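Local coordinates for hypothetical sugar kinase (Cytophaga hutchinsonii, PDB 3R8E), which probably phosphorylates a sugar at the expense of ATP, as a member of the ROK family with a ribonuclease H-like fold, at residues Gly23-Val26 / Val31-Gly34; Phe33-Pro38 / Lys72-Val77; Gly134-Gly139 / Gly159-Gly164; Gly40-Ala45 / Glu305-Leu310; Ala239-Ile244 / Ser271-Tyr276. All coordinates share one frame; numbering follows the deposited sequence.

Contact 1: residues Gly23-Val26 / Val31-Gly34; sequences GIDV and VKFG
Asp25 and Lys32 form an antiparallel hydrogen-bonded pair. Asp25 N donates to Lys32 O at 2.8 Å, and Lys32 N returns a bond to Asp25 O at 3.0 Å. Gly23 and Gly34 are paired likewise, the straighter of their two bonds running from Gly23 N to Gly34 O (2.9 Å, 171° at the hydrogen). Asp25 and Lys32 extend over one face of the sheet, yet Asp25 OD2 and Lys32 NZ stay 4.3 Å apart, beyond a salt bridge. A water joins them, donating to Asp25 OD2 and accepting from Lys32 NZ, which also bonds Asn306 O. On the other face, Ile24 and Phe33 lie side by side. CG1 of Ile24 lies beside the backbone N (chi1 -62°), which sets it over the Phe33 ring, 3.9 Å from the centroid and 2° off the normal, a CH-pi contact. A serine in place of Phe33 would probably leave Ile24 without this flat surface and open a gap in the core. The hairpin with its glycine-rich turn is consistent with the phosphate-binding hairpin of ribonuclease H-like sugar kinases. Strand 79-84 pairs in parallel with strand 21-25, and Ile67 of helix 59-73 touches both Ile24 and Phe33.

Contact 2: residues Phe33-Pro38 / Lys72-Val77; sequences FGLVTP and KQYPIV
Leu35 meets Tyr74 and Val77 through the two branches of one side chain, and no hydrogen bond crosses between the segments. The CH-pi contact is made by CD2 of Leu35, which lies over one face of the Tyr74 ring, 3.6 Å from its centroid and 17° off the normal. The methyl is displaced toward the rim, so that its nearest ring atom is CD1 of Tyr74, at 3.5 Å from Leu35 CD2. The purely aliphatic contact falls to the other branch, Leu35 CD1, 3.6 Å from Val77 CG2. A chi1 of -135° places Leu35 away from the staggered positions, an uncommon setting in which both methyls reach the opposing segment at once. Backbone bonding acts within residues 72-77 instead: Tyr74 to Val77 make a type I turn, closed by a weak bond from Val77 N to Tyr74 O at 3.4 Å, and this reversal brings the ring and the valine to the same leucine. An alanine in place of Tyr74 would remove the ring and probably leave Leu35 CD2 facing a gap, with Phe70 losing its aromatic neighbour. Around the contact, the Tyr74 ring meets that of Phe70 with planes about 35° apart, and Leu35 also touches Phe70. Leu35 is bonded through its backbone to Gln43 of the neighbouring antiparallel strand 42-43. The contact therefore packs strand 30-36 against the chain leaving helix 59-73, where Val77 rests on Leu71 before strand 79-84 begins.

Contact 3: residues Gly134-Gly139 / Gly159-Gly164; sequences GEYYFG and GVMMNG
Tyr136 on the last turn of helix 127-138 approaches Met161 on strand 156-162 with their CA atoms 7.7 Å apart, close enough for side chains but with no backbone bond across. The motif is a Met-aromatic contact, here made by selenomethionine. It joins the helix that follows strand 121-126 of one sheet to the second sheet, and so spans the two lobes of the ribonuclease H-like kinase fold. Met161 bends at chi2 and chi3 (-61° and -60°), which folds its terminal methyl back onto the tyrosine. CE then sits over the centre of the Tyr136 ring, 3.7 Å from the centroid, a CH-pi contact. The selenium takes a more oblique position, with SE 4.9 Å from the same centroid. The two side chains cross nearly at right angles, and Met161 CG also passes Tyr136 CB at 4.0 Å. The polar end of the tyrosine is held by Gln145, whose OE1 is hydrogen-bonded to Tyr136 OH. Phe147, on strand 147-152, touches both Tyr136 and Met161. Beyond the strand, Asn163 ND2 bonds Gly170 O of the second subunit. Gly164 closes the contact at the phenol end with a positive phi of 74°; its CA lies 3.7 Å from Tyr136 OH, and a beta carbon built there would come within 3.2 Å of that oxygen.

Contact 4: residues Gly40-Ala45 / Glu305-Leu310; sequences GEIQNA and ENDAGL
Ile42 reaches Asp307 and Leu310 by the way its first torsion divides its branches. CG1 stays beside the backbone N (chi1 -58°) and the chain runs on extended (chi2 163°), which carries CD1 to Asp307; CG2, on the other branch, is turned to Leu310. Asp307 has its CG opposite its carbonyl carbon (chi1 -73°), so that the carboxylate comes round to the methyl. The Ile42 CD1 methyl stands above the plane of the carboxylate, 3.5 Å from Asp307 OD1 and 3.6 Å from Asp307 CG. Asp307 CB follows at 3.7 Å from the same methyl. No hydrogen bond crosses the contact, so this is van der Waals packing of an aliphatic tip against a flat polar group, which covers part of one carboxylate face. The leucine is met more loosely, with Ile42 CG2 at 4.3 Å from Leu310 CD2. The side chains flanking Ile42 are joined weakly, Gln43 NE2 to Glu41 OE2 at 3.5 Å. The backbone of the same segment is fixed by Thr37 OG1, bonded to Glu41 N. Leu310 continues onto Lys32 and Val36. The contact thus lays the beginning of the C-terminal helix 308-318 against the sheet formed by strands 30-36 and 42-43, although some 260 residues separate the two segments.

Contact 5: residues Ala239-Ile244 / Ser271-Tyr276; sequences AVWADI and SGAFDY
Trp241 receives Ala273 over the face of its indole. Ala273 CB lies 3.4 Å from the centroid of the six-membered ring and 9° off the normal, a close CH-pi contact that centres the methyl on the ring; its nearest atoms include Trp241 CE2, at 3.5 Å from Ala273 CB. CG of Trp241 lies beside the backbone N (chi1 -69°), carrying the indole out toward Ala273. The second partner is Tyr276, which meets the tryptophan near its root: Trp241 CB is 3.7 Å from Tyr276 CB and 3.6 Å from Tyr276 O. The tyrosine ring leads away from there, and its centroid is 6.0 Å from that of the five-membered indole ring, with planes inclined at 36°. No hydrogen bond joins the segments. The backbones nevertheless come close at this point, the CA atoms of Trp241 and Tyr276 being 5.7 Å apart. Several bonds position this first shell. Ala273 occupies the N-cap of helix 274-288, and Tyr276 N is bonded to Ala273 O at 2.9 Å, which fixes the two residues that face the tryptophan relative to each other. Trp241 NE1 makes a weak hydrogen bond to Ile226 O, and Asn280 ND2 bonds Ala242 O, tying the two helices together. Helix 235-259 thus packs against the start of helix 274-288, which lies in the connection between the parallel strands 263-267 and 298-301. From helix 223-231, Ala230 touches Trp241 and Tyr276 and Ala227 touches Ala273, while Leu197 of helix 194-207 touches Trp241.

Contacts 1, 2 and 4 cluster in the first lobe. Contact 1 lies about 12 Å from contact 2 and 8 Å from contact 4, centre to centre, and all three reach the same sheet; strand 30-36 serves contacts 1 and 2. Contact 3 stands about 15 Å from contact 4 between centres, although Phe138 touches Gly40, and carries the packing to the second sheet. Contact 5 belongs to the other lobe, about 38 Å from contact 2 between centres. Along the chain, contacts 3 and 5 are nested inside the loop closed by contact 4, so the C-terminal helix 308-318 returns to the N-terminal sheet, joining the two chain ends in what is probably a two-lobed sugar kinase.

Contact 1: residues Gly23-Val26 / Val31-Gly34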
# COMPACT_ATOMS: atom_id res chain seq x y z
N GLY A 23 -8.09 28.20 -6.29
CA GLY A 23 -7.87 26.98 -5.52
C GLY A 23 -8.67 27.05 -4.25
O GLY A 23 -8.75 28.12 -3.62
N ILE A 24 -9.34 25.95 -3.90
CA ILE A 24 -10.17 25.86 -2.70
C ILE A 24 -9.73 24.64 -1.90
O ILE A 24 -9.66 23.55 -2.46
CB ILE A 24 -11.69 25.83 -3.04
CG1 ILE A 24 -12.13 27.12 -3.76
CG2 ILE A 24 -12.54 25.60 -1.78
CD1 ILE A 24 -13.47 27.04 -4.43
N ASP A 25 -9.43 24.83 -0.61
CA ASP A 25 -9.05 23.74 0.28
C ASP A 25 -10.10 23.64 1.39
O ASP A 25 -10.07 24.41 2.35
CB ASP A 25 -7.63 23.90 0.84
CG ASP A 25 -7.16 22.72 1.68
OD1 ASP A 25 -7.79 21.64 1.60
OD2 ASP A 25 -6.16 22.87 2.41
N VAL A 26 -11.04 22.71 1.22
CA VAL A 26 -12.15 22.47 2.15
C VAL A 26 -11.62 21.70 3.36
O VAL A 26 -10.90 20.71 3.20
CB VAL A 26 -13.32 21.74 1.44
CG1 VAL A 26 -14.46 21.40 2.40
CG2 VAL A 26 -13.85 22.54 0.25
N VAL A 31 -12.17 26.72 6.02
CA VAL A 31 -12.25 26.55 4.56
C VAL A 31 -11.38 27.64 3.94
O VAL A 31 -11.42 28.78 4.41
CB VAL A 31 -13.70 26.56 4.01
CG1 VAL A 31 -13.73 26.27 2.51
CG2 VAL A 31 -14.59 25.58 4.76
N LYS A 32 -10.59 27.30 2.91
CA LYS A 32 -9.63 28.26 2.35
C LYS A 32 -9.79 28.46 0.84
O LYS A 32 -9.90 27.50 0.08
CB LYS A 32 -8.18 27.83 2.65
CG LYS A 32 -7.76 27.97 4.11
CD LYS A 32 -6.87 26.81 4.56
CE LYS A 32 -5.39 27.10 4.50
NZ LYS A 32 -4.85 26.95 3.12
N PHE A 33 -9.76 29.73 0.42
CA PHE A 33 -9.86 30.22 -0.96
C PHE A 33 -8.60 31.00 -1.31
O PHE A 33 -8.08 31.72 -0.46
CB PHE A 33 -11.08 31.15 -1.10
CG PHE A 33 -12.41 30.52 -1.40
CD1 PHE A 33 -12.99 29.61 -0.53
CD2 PHE A 33 -13.15 30.91 -2.52
CE1 PHE A 33 -14.25 29.06 -0.79
CE2 PHE A 33 -14.41 30.36 -2.77
CZ PHE A 33 -14.95 29.44 -1.91
N GLY A 34 -8.14 30.87 -2.54
CA GLY A 34 -6.98 31.63 -2.99
C GLY A 34 -6.76 31.61 -4.48
O GLY A 34 -7.01 30.60 -5.14
O HOH W 1 -4.22 24.54 1.63

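Contact 2: residues Phe33-Pro38 / Lys72-Val77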
# COMPACT_ATOMS: atom_id res chain seq x y z
N PHE A 33 -9.76 29.73 0.42
CA PHE A 33 -9.86 30.22 -0.96
C PHE A 33 -8.60 31.00 -1.31
O PHE A 33 -8.08 31.72 -0.46
CB PHE A 33 -11.08 31.15 -1.10
CG PHE A 33 -12.41 30.52 -1.40
CD1 PHE A 33 -12.99 29.61 -0.53
CD2 PHE A 33 -13.15 30.91 -2.52
CE1 PHE A 33 -14.25 29.06 -0.79
CE2 PHE A 33 -14.41 30.36 -2.77
CZ PHE A 33 -14.95 29.44 -1.91
N GLY A 34 -8.14 30.87 -2.54
CA GLY A 34 -6.98 31.63 -2.99
C GLY A 34 -6.76 31.61 -4.48
O GLY A 34 -7.01 30.60 -5.14
N LEU A 35 -6.27 32.73 -5.01
CA LEU A 35 -5.94 32.85 -6.42
C LEU A 35 -4.49 32.43 -6.59
O LEU A 35 -3.61 33.03 -5.97
CB LEU A 35 -6.20 34.26 -6.94
CG LEU A 35 -6.92 34.34 -8.29
CD1 LEU A 35 -8.33 33.79 -8.21
CD2 LEU A 35 -6.96 35.76 -8.78
N VAL A 36 -4.25 31.40 -7.39
CA VAL A 36 -2.91 30.84 -7.55
C VAL A 36 -2.30 31.25 -8.89
O VAL A 36 -2.93 31.11 -9.93
CB VAL A 36 -2.93 29.30 -7.37
CG1 VAL A 36 -1.55 28.68 -7.56
CG2 VAL A 36 -3.51 28.91 -6.01
N THR A 37 -1.04 31.74 -8.83
CA THR A 37 -0.23 32.15 -9.98
C THR A 37 0.52 30.93 -10.56
O THR A 37 0.69 29.95 -9.82
CB THR A 37 0.78 33.26 -9.57
OG1 THR A 37 1.76 32.70 -8.69
CG2 THR A 37 0.12 34.47 -8.92
N PRO A 38 1.05 30.97 -11.81
CA PRO A 38 1.82 29.81 -12.32
C PRO A 38 3.11 29.52 -11.54
O PRO A 38 3.64 28.42 -11.65
CB PRO A 38 2.13 30.20 -13.77
CG PRO A 38 1.16 31.29 -14.11
CD PRO A 38 0.97 32.03 -12.83
N LYS A 72 -16.70 37.10 -9.53
CA LYS A 72 -17.17 38.48 -9.76
C LYS A 72 -15.99 39.46 -9.64
O LYS A 72 -15.93 40.43 -10.41
CB LYS A 72 -18.28 38.86 -8.77
CG LYS A 72 -19.66 38.35 -9.15
CD LYS A 72 -20.75 38.88 -8.24
CE LYS A 72 -22.12 38.42 -8.67
NZ LYS A 72 -22.37 36.99 -8.33
N GLN A 73 -15.07 39.20 -8.69
CA GLN A 73 -13.86 39.98 -8.42
C GLN A 73 -12.77 39.74 -9.47
O GLN A 73 -11.98 40.64 -9.74
CB GLN A 73 -13.28 39.61 -7.04
CG GLN A 73 -14.08 40.10 -5.85
CD GLN A 73 -13.51 39.58 -4.55
OE1 GLN A 73 -13.75 38.44 -4.16
NE2 GLN A 73 -12.76 40.41 -3.85
N TYR A 74 -12.71 38.50 -10.00
CA TYR A 74 -11.70 38.08 -10.97
C TYR A 74 -12.39 37.45 -12.19
O TYR A 74 -12.55 36.23 -12.25
CB TYR A 74 -10.71 37.10 -10.31
CG TYR A 74 -10.08 37.65 -9.05
CD1 TYR A 74 -9.04 38.58 -9.11
CD2 TYR A 74 -10.55 37.28 -7.79
CE1 TYR A 74 -8.47 39.10 -7.96
CE2 TYR A 74 -10.00 37.81 -6.63
CZ TYR A 74 -8.95 38.71 -6.72
OH TYR A 74 -8.40 39.25 -5.58
N PRO A 75 -12.82 38.29 -13.17
CA PRO A 75 -13.56 37.76 -14.33
C PRO A 75 -12.70 36.99 -15.34
O PRO A 75 -13.27 36.33 -16.21
CB PRO A 75 -14.14 39.02 -14.98
CG PRO A 75 -13.94 40.13 -13.99
CD PRO A 75 -12.73 39.76 -13.23
N ILE A 76 -11.37 37.06 -15.23
CA ILE A 76 -10.44 36.36 -16.13
C ILE A 76 -10.21 34.90 -15.70
O ILE A 76 -9.66 34.13 -16.49
CB ILE A 76 -9.10 37.11 -16.31
CG1 ILE A 76 -8.41 37.43 -14.96
CG2 ILE A 76 -9.29 38.36 -17.17
CD1 ILE A 76 -7.23 36.53 -14.61
N VAL A 77 -10.60 34.54 -14.45
CA VAL A 77 -10.45 33.18 -13.92
C VAL A 77 -11.32 32.23 -14.77
O VAL A 77 -12.51 32.50 -14.98
CB VAL A 77 -10.78 33.10 -12.40
CG1 VAL A 77 -10.91 31.65 -11.91
CG2 VAL A 77 -9.73 33.84 -11.58

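Contact 3: residues Gly134-Gly139 / Gly159-Gly164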
# COMPACT_ATOMS: atom_id res chain seq x y z
N GLY A 134 0.49 19.62 -4.90
CA GLY A 134 1.00 20.96 -4.61
C GLY A 134 2.51 20.95 -4.46
O GLY A 134 3.21 21.78 -5.04
N GLU A 135 3.02 19.96 -3.70
CA GLU A 135 4.46 19.76 -3.48
C GLU A 135 5.14 19.41 -4.79
O GLU A 135 6.22 19.91 -5.06
CB GLU A 135 4.70 18.68 -2.42
CG GLU A 135 4.54 19.17 -0.98
CD GLU A 135 5.57 20.16 -0.46
OE1 GLU A 135 6.66 20.31 -1.07
OE2 GLU A 135 5.31 20.77 0.60
N TYR A 136 4.48 18.58 -5.62
CA TYR A 136 4.99 18.15 -6.92
C TYR A 136 5.17 19.34 -7.88
O TYR A 136 6.16 19.37 -8.61
CB TYR A 136 4.05 17.10 -7.53
CG TYR A 136 4.47 16.62 -8.91
CD1 TYR A 136 5.49 15.69 -9.07
CD2 TYR A 136 3.84 17.11 -10.05
CE1 TYR A 136 5.87 15.24 -10.33
CE2 TYR A 136 4.23 16.68 -11.32
CZ TYR A 136 5.25 15.75 -11.46
OH TYR A 136 5.63 15.32 -12.71
N TYR A 137 4.24 20.30 -7.88
CA TYR A 137 4.37 21.42 -8.82
C TYR A 137 5.13 22.61 -8.27
O TYR A 137 5.74 23.34 -9.06
CB TYR A 137 2.98 21.91 -9.27
CG TYR A 137 2.26 20.99 -10.23
CD1 TYR A 137 2.91 20.45 -11.34
CD2 TYR A 137 0.91 20.71 -10.07
CE1 TYR A 137 2.25 19.61 -12.24
CE2 TYR A 137 0.23 19.88 -10.97
CZ TYR A 137 0.91 19.33 -12.05
OH TYR A 137 0.24 18.51 -12.93
N PHE A 138 5.06 22.86 -6.95
CA PHE A 138 5.62 24.11 -6.42
C PHE A 138 6.60 24.00 -5.24
O PHE A 138 7.20 25.01 -4.88
CB PHE A 138 4.45 25.02 -5.98
CG PHE A 138 3.34 25.20 -7.00
CD1 PHE A 138 3.53 26.00 -8.12
CD2 PHE A 138 2.11 24.56 -6.83
CE1 PHE A 138 2.49 26.17 -9.05
CE2 PHE A 138 1.09 24.74 -7.76
CZ PHE A 138 1.28 25.54 -8.87
N GLY A 139 6.76 22.81 -4.68
CA GLY A 139 7.64 22.61 -3.53
C GLY A 139 9.13 22.63 -3.81
O GLY A 139 9.55 22.79 -4.96
N GLY A 159 -0.61 11.74 0.45
CA GLY A 159 -0.79 11.83 -0.99
C GLY A 159 0.44 11.23 -1.61
O GLY A 159 1.54 11.39 -1.07
N VAL A 160 0.28 10.51 -2.73
CA VAL A 160 1.42 9.88 -3.38
C VAL A 160 1.47 10.22 -4.86
O VAL A 160 0.47 10.09 -5.57
CB VAL A 160 1.39 8.32 -3.18
CG1 VAL A 160 2.42 7.63 -4.07
CG2 VAL A 160 1.60 7.94 -1.73
N MSE A 161 2.67 10.61 -5.32
CA MSE A 161 2.98 10.77 -6.74
C MSE A 161 3.69 9.50 -7.14
O MSE A 161 4.57 9.04 -6.41
CB MSE A 161 3.86 12.01 -7.02
CG MSE A 161 3.21 13.33 -6.65
SE MSE A 161 1.55 13.74 -7.59
CE MSE A 161 2.23 13.73 -9.41
N MSE A 162 3.30 8.90 -8.27
CA MSE A 162 3.96 7.70 -8.78
C MSE A 162 4.25 7.89 -10.25
O MSE A 162 3.32 8.04 -11.06
CB MSE A 162 3.12 6.45 -8.52
CG MSE A 162 3.84 5.18 -8.89
SE MSE A 162 3.00 3.65 -8.11
CE MSE A 162 3.68 3.90 -6.28
N ASN A 163 5.55 7.92 -10.60
CA ASN A 163 6.05 8.13 -11.96
C ASN A 163 5.43 9.42 -12.56
O ASN A 163 5.00 9.44 -13.71
CB ASN A 163 5.80 6.88 -12.85
CG ASN A 163 6.13 5.57 -12.17
OD1 ASN A 163 5.25 4.78 -11.86
ND2 ASN A 163 7.40 5.34 -11.87
N GLY A 164 5.37 10.47 -11.73
CA GLY A 164 4.85 11.78 -12.10
C GLY A 164 3.35 11.90 -12.26
O GLY A 164 2.86 12.90 -12.79

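Contact 4: residues Gly40-Ala45 / Glu305-Leu310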
# COMPACT_ATOMS: atom_id res chain seq x y z
N GLY A 40 3.22 29.66 -8.18
CA GLY A 40 2.78 29.14 -6.88
C GLY A 40 2.53 30.16 -5.80
O GLY A 40 2.57 29.81 -4.62
N GLU A 41 2.27 31.42 -6.18
CA GLU A 41 1.96 32.48 -5.23
C GLU A 41 0.44 32.48 -5.00
O GLU A 41 -0.32 32.31 -5.95
CB GLU A 41 2.45 33.84 -5.75
CG GLU A 41 2.26 35.02 -4.80
CD GLU A 41 2.28 36.40 -5.43
OE1 GLU A 41 3.05 36.61 -6.40
OE2 GLU A 41 1.55 37.28 -4.94
N ILE A 42 0.01 32.65 -3.73
CA ILE A 42 -1.41 32.72 -3.39
C ILE A 42 -1.78 34.18 -3.18
O ILE A 42 -1.17 34.86 -2.34
CB ILE A 42 -1.79 31.83 -2.16
CG1 ILE A 42 -1.43 30.35 -2.41
CG2 ILE A 42 -3.28 31.99 -1.80
CD1 ILE A 42 -1.37 29.49 -1.17
N GLN A 43 -2.76 34.67 -3.95
CA GLN A 43 -3.26 36.04 -3.86
C GLN A 43 -4.69 36.03 -3.33
O GLN A 43 -5.45 35.11 -3.63
CB GLN A 43 -3.21 36.74 -5.23
CG GLN A 43 -1.79 37.09 -5.69
CD GLN A 43 -1.73 37.73 -7.06
OE1 GLN A 43 -2.72 38.24 -7.60
NE2 GLN A 43 -0.55 37.72 -7.66
N ASN A 44 -5.03 37.05 -2.52
CA ASN A 44 -6.35 37.26 -1.90
C ASN A 44 -6.80 36.02 -1.10
O ASN A 44 -7.94 35.56 -1.26
CB ASN A 44 -7.40 37.65 -2.96
CG ASN A 44 -8.65 38.30 -2.42
OD1 ASN A 44 -8.65 38.96 -1.37
ND2 ASN A 44 -9.76 38.13 -3.13
N ALA A 45 -5.90 35.49 -0.25
CA ALA A 45 -6.20 34.32 0.60
C ALA A 45 -7.34 34.66 1.56
O ALA A 45 -7.21 35.59 2.37
CB ALA A 45 -4.95 33.90 1.37
N GLU A 305 3.98 23.67 3.61
CA GLU A 305 3.20 23.63 4.85
C GLU A 305 1.70 23.56 4.54
O GLU A 305 1.31 22.78 3.66
CB GLU A 305 3.57 24.83 5.77
CG GLU A 305 4.98 24.74 6.33
CD GLU A 305 5.48 25.98 7.04
OE1 GLU A 305 4.87 26.38 8.06
OE2 GLU A 305 6.52 26.54 6.59
N ASN A 306 0.86 24.38 5.22
CA ASN A 306 -0.60 24.39 5.07
C ASN A 306 -1.10 24.94 3.71
O ASN A 306 -2.31 24.90 3.45
CB ASN A 306 -1.24 25.19 6.20
CG ASN A 306 -1.30 24.43 7.50
OD1 ASN A 306 -0.36 24.45 8.31
ND2 ASN A 306 -2.40 23.73 7.73
N ASP A 307 -0.20 25.44 2.84
CA ASP A 307 -0.60 25.97 1.53
C ASP A 307 -0.65 24.89 0.43
O ASP A 307 -1.27 25.12 -0.61
CB ASP A 307 0.36 27.10 1.11
CG ASP A 307 0.17 28.40 1.87
OD1 ASP A 307 -0.98 28.72 2.24
OD2 ASP A 307 1.17 29.12 2.05
N ALA A 308 -0.01 23.73 0.65
CA ALA A 308 0.08 22.64 -0.33
C ALA A 308 -1.29 22.20 -0.87
O ALA A 308 -1.40 21.98 -2.08
CB ALA A 308 0.82 21.45 0.27
N GLY A 309 -2.29 22.07 0.01
CA GLY A 309 -3.64 21.65 -0.35
C GLY A 309 -4.31 22.56 -1.36
O GLY A 309 -4.84 22.09 -2.37
N LEU A 310 -4.25 23.88 -1.11
CA LEU A 310 -4.82 24.90 -1.98
C LEU A 310 -4.05 24.97 -3.31
O LEU A 310 -4.67 24.98 -4.37
CB LEU A 310 -4.82 26.26 -1.28
CG LEU A 310 -5.84 27.28 -1.78
CD1 LEU A 310 -6.43 28.08 -0.63
CD2 LEU A 310 -5.22 28.23 -2.79

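Contact 5: residues Ala239-Ile244 / Ser271-Tyr276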
# COMPACT_ATOMS: atom_id res chain seq x y z
N ALA A 239 12.56 11.91 24.25
CA ALA A 239 12.07 10.53 24.29
C ALA A 239 10.68 10.42 23.65
O ALA A 239 10.41 9.41 22.98
CB ALA A 239 12.02 10.03 25.73
N VAL A 240 9.82 11.44 23.83
CA VAL A 240 8.48 11.50 23.24
C VAL A 240 8.60 11.51 21.70
O VAL A 240 7.98 10.68 21.05
CB VAL A 240 7.64 12.69 23.77
CG1 VAL A 240 6.42 12.97 22.88
CG2 VAL A 240 7.20 12.45 25.21
N TRP A 241 9.45 12.41 21.15
CA TRP A 241 9.65 12.51 19.70
C TRP A 241 10.31 11.25 19.14
O TRP A 241 9.95 10.82 18.05
CB TRP A 241 10.45 13.76 19.30
CG TRP A 241 9.72 15.05 19.52
CD1 TRP A 241 10.11 16.09 20.32
CD2 TRP A 241 8.47 15.46 18.92
NE1 TRP A 241 9.20 17.11 20.25
CE2 TRP A 241 8.17 16.74 19.42
CE3 TRP A 241 7.58 14.86 18.01
CZ2 TRP A 241 7.01 17.44 19.05
CZ3 TRP A 241 6.44 15.55 17.63
CH2 TRP A 241 6.16 16.82 18.15
N ALA A 242 11.23 10.62 19.91
CA ALA A 242 11.89 9.37 19.51
C ALA A 242 10.86 8.23 19.37
O ALA A 242 10.95 7.45 18.43
CB ALA A 242 12.96 9.00 20.52
N ASP A 243 9.86 8.16 20.29
CA ASP A 243 8.82 7.14 20.25
C ASP A 243 7.87 7.40 19.07
O ASP A 243 7.53 6.45 18.35
CB ASP A 243 8.04 7.08 21.57
CG ASP A 243 7.25 5.79 21.72
OD1 ASP A 243 7.87 4.73 21.97
OD2 ASP A 243 6.01 5.84 21.56
N ILE A 244 7.49 8.68 18.84
CA ILE A 244 6.64 9.11 17.71
C ILE A 244 7.34 8.71 16.39
O ILE A 244 6.69 8.14 15.51
CB ILE A 244 6.33 10.64 17.80
CG1 ILE A 244 5.38 10.99 19.00
CG2 ILE A 244 5.81 11.23 16.48
CD1 ILE A 244 3.91 10.42 18.95
N SER A 271 5.78 18.19 11.89
CA SER A 271 7.00 18.24 11.06
C SER A 271 8.00 19.32 11.53
O SER A 271 9.16 19.29 11.11
CB SER A 271 6.66 18.45 9.59
OG SER A 271 6.17 19.76 9.33
N GLY A 272 7.55 20.23 12.39
CA GLY A 272 8.41 21.28 12.93
C GLY A 272 9.45 20.68 13.86
O GLY A 272 10.50 21.28 14.12
N ALA A 273 9.17 19.44 14.35
CA ALA A 273 10.01 18.64 15.23
C ALA A 273 10.78 17.57 14.44
O ALA A 273 11.23 16.58 15.02
CB ALA A 273 9.15 17.98 16.29
N PHE A 274 10.95 17.80 13.12
CA PHE A 274 11.64 16.93 12.15
C PHE A 274 12.93 16.34 12.72
O PHE A 274 13.08 15.12 12.77
CB PHE A 274 11.94 17.73 10.87
CG PHE A 274 12.45 16.94 9.69
CD1 PHE A 274 13.81 16.68 9.53
CD2 PHE A 274 11.58 16.50 8.70
CE1 PHE A 274 14.28 15.96 8.43
CE2 PHE A 274 12.06 15.79 7.59
CZ PHE A 274 13.40 15.52 7.47
N ASP A 275 13.85 17.20 13.20
CA ASP A 275 15.16 16.78 13.72
C ASP A 275 15.09 15.83 14.92
O ASP A 275 16.05 15.08 15.15
CB ASP A 275 16.00 18.01 14.09
CG ASP A 275 16.33 18.93 12.93
OD1 ASP A 275 16.26 18.47 11.76
OD2 ASP A 275 16.69 20.10 13.19
N TYR A 276 13.98 15.84 15.68
CA TYR A 276 13.86 15.04 16.90
C TYR A 276 13.14 13.70 16.68
O TYR A 276 13.40 12.77 17.45
CB TYR A 276 13.18 15.87 18.01
CG TYR A 276 13.74 17.28 18.07
CD1 TYR A 276 15.05 17.51 18.47
CD2 TYR A 276 13.01 18.36 17.59
CE1 TYR A 276 15.60 18.79 18.45
CE2 TYR A 276 13.55 19.65 17.55
CZ TYR A 276 14.85 19.85 17.98
OH TYR A 276 15.39 21.12 17.94